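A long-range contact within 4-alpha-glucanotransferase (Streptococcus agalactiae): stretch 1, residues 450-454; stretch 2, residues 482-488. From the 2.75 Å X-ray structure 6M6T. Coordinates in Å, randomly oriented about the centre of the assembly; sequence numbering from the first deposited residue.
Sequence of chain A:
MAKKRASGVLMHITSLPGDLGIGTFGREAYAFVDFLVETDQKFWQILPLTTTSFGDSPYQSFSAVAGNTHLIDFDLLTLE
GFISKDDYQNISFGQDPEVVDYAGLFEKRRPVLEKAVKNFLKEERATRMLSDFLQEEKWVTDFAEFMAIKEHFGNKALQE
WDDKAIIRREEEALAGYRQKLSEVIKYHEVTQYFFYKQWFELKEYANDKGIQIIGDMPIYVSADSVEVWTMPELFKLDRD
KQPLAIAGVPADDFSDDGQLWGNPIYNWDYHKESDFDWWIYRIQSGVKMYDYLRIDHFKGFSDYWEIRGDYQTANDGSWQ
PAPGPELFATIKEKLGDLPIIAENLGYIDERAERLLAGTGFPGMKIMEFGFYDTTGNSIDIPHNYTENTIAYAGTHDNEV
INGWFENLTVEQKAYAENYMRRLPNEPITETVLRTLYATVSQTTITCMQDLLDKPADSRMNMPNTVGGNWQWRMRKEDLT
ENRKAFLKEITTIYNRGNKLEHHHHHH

Stretch 1 (450-454) DLLDK
Stretch 2 482-488: NRKAFLK

The end of one helix, with the turn that follows it, packs against the side of a second helix through apolar contacts and the aliphatic part of an arginine, with no hydrogen bond between the stretches. Asp450 and Leu451 are helical (phi/psi -72/-31 and -57/-37); Leu452, at -93/7, is the first residue to leave helical values, Asp453 takes positive angles (57/57), and Lys454 is extended (-94/154). Asp453 N donates to Asp450 O at 3.0 Å, closing the turn. Residues 482-488 are helical throughout, with phi from -70 to -58 and psi from -48 to -37. Their i to i-4 bonds run from Phe486 N to Asn482 O (2.9 Å), Leu487 N to Arg483 O (3.0 Å) and Lys488 N to Lys484 O (2.9 Å). The nearest CA atoms across the contact are those of Leu452 and Arg483, 6.5 Å apart, and 276 Å² is buried in total. Leu451 (chi1 t, chi2 96°) leaves its backbone sideways, but its end comes nearer the second helix: CD1 lies 3.6 Å from Leu487 CB and 4.2 Å from Phe486 CD2, meeting the ring obliquely. Phe486 (chi1 t, chi2 63°) and Leu487 (t, p), neighbours in sequence, both point toward the first stretch, and both touch Leu451 CD1. Arg483 (m, m, t, chi4 -147°) also points toward the turn. Its CD lies 3.4 Å from Leu451 O, and its CG is 4.0 Å from Leu452 CD2 (Leu452: m, t), so the methylenes pack on backbone and leucine alike. The guanidinium reaches past the helix end: NH2 is 3.8 Å from Leu452 O, a polar approach without a hydrogen bond, and 4.1 Å from Asp453 CB. Asp453 (chi1 t) uses OD1 for a hydrogen bond elsewhere in the structure. Lys484 points away.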

# COMPACT_ATOMS: atom_id res chain seq x y z
N ASP A 450 15.81 3.60 7.68
CA ASP A 450 17.01 3.08 8.32
C ASP A 450 18.27 3.34 7.51
O ASP A 450 19.35 3.50 8.08
CB ASP A 450 16.83 1.59 8.58
CG ASP A 450 15.54 1.28 9.31
OD1 ASP A 450 15.23 2.03 10.27
OD2 ASP A 450 14.84 0.30 8.94
N LEU A 451 18.15 3.38 6.19
CA LEU A 451 19.29 3.79 5.36
C LEU A 451 19.80 5.18 5.75
O LEU A 451 21.01 5.42 5.75
CB LEU A 451 18.89 3.76 3.90
CG LEU A 451 20.05 4.10 2.99
CD1 LEU A 451 20.71 2.82 2.52
CD2 LEU A 451 19.53 4.92 1.84
N LEU A 452 18.90 6.10 6.11
CA LEU A 452 19.30 7.42 6.59
C LEU A 452 19.43 7.50 8.11
O LEU A 452 19.60 8.60 8.64
CB LEU A 452 18.32 8.49 6.13
CG LEU A 452 17.81 8.33 4.70
CD1 LEU A 452 16.54 9.15 4.51
CD2 LEU A 452 18.89 8.69 3.68
N ASP A 453 19.31 6.37 8.81
CA ASP A 453 19.46 6.31 10.26
C ASP A 453 18.48 7.26 10.96
O ASP A 453 18.87 8.13 11.74
CB ASP A 453 20.91 6.63 10.66
CG ASP A 453 21.29 6.08 12.05
OD1 ASP A 453 21.11 4.86 12.30
OD2 ASP A 453 21.78 6.86 12.90
N LYS A 454 17.13 7.06 10.67
CA LYS A 454 16.24 8.03 11.30
C LYS A 454 15.69 7.51 12.63
O LYS A 454 15.60 6.29 12.84
CB LYS A 454 15.08 8.38 10.35
CG LYS A 454 15.45 9.38 9.26
CD LYS A 454 16.00 10.67 9.86
CE LYS A 454 16.01 11.80 8.84
NZ LYS A 454 14.64 12.25 8.44
N ASN A 482 27.23 9.63 1.05
CA ASN A 482 27.71 8.61 1.98
C ASN A 482 26.65 7.52 2.20
O ASN A 482 26.98 6.32 2.15
CB ASN A 482 28.12 9.29 3.29
CG ASN A 482 28.27 8.34 4.46
OD1 ASN A 482 27.28 7.99 5.12
ND2 ASN A 482 29.52 7.96 4.75
N ARG A 483 25.39 7.90 2.43
CA ARG A 483 24.32 6.90 2.54
C ARG A 483 24.25 6.05 1.27
O ARG A 483 24.15 4.82 1.33
CB ARG A 483 22.96 7.55 2.82
CG ARG A 483 22.88 8.45 4.03
CD ARG A 483 23.40 7.78 5.28
NE ARG A 483 23.01 8.53 6.48
CZ ARG A 483 23.75 8.62 7.58
NH1 ARG A 483 24.93 7.99 7.63
NH2 ARG A 483 23.32 9.31 8.63
N LYS A 484 24.29 6.72 0.11
CA LYS A 484 24.21 6.01 -1.16
C LYS A 484 25.38 5.06 -1.32
O LYS A 484 25.22 3.93 -1.81
CB LYS A 484 24.15 7.00 -2.32
CG LYS A 484 22.85 7.80 -2.38
CD LYS A 484 23.02 9.22 -2.95
CE LYS A 484 22.73 9.26 -4.43
NZ LYS A 484 23.93 8.77 -5.15
N ALA A 485 26.58 5.49 -0.92
CA ALA A 485 27.76 4.64 -1.04
C ALA A 485 27.66 3.43 -0.13
O ALA A 485 28.06 2.32 -0.51
CB ALA A 485 29.01 5.45 -0.71
N PHE A 486 27.09 3.62 1.06
CA PHE A 486 26.85 2.51 1.97
C PHE A 486 25.93 1.47 1.34
O PHE A 486 26.18 0.26 1.41
CB PHE A 486 26.25 3.02 3.27
CG PHE A 486 25.73 1.92 4.14
CD1 PHE A 486 26.59 0.97 4.64
CD2 PHE A 486 24.38 1.80 4.40
CE1 PHE A 486 26.13 -0.07 5.43
CE2 PHE A 486 23.92 0.77 5.19
CZ PHE A 486 24.78 -0.17 5.69
N LEU A 487 24.82 1.94 0.76
CA LEU A 487 23.88 0.99 0.15
C LEU A 487 24.55 0.27 -1.02
O LEU A 487 24.45 -0.96 -1.14
CB LEU A 487 22.59 1.69 -0.30
CG LEU A 487 21.50 0.84 -0.98
CD1 LEU A 487 21.14 -0.38 -0.15
CD2 LEU A 487 20.25 1.63 -1.32
N LYS A 488 25.24 1.00 -1.89
CA LYS A 488 25.93 0.33 -2.99
C LYS A 488 26.92 -0.70 -2.46
O LYS A 488 27.05 -1.79 -3.03
CB LYS A 488 26.66 1.32 -3.90
CG LYS A 488 27.25 0.63 -5.13
CD LYS A 488 28.08 1.56 -5.97
CE LYS A 488 27.70 1.47 -7.45
NZ LYS A 488 27.90 2.77 -8.18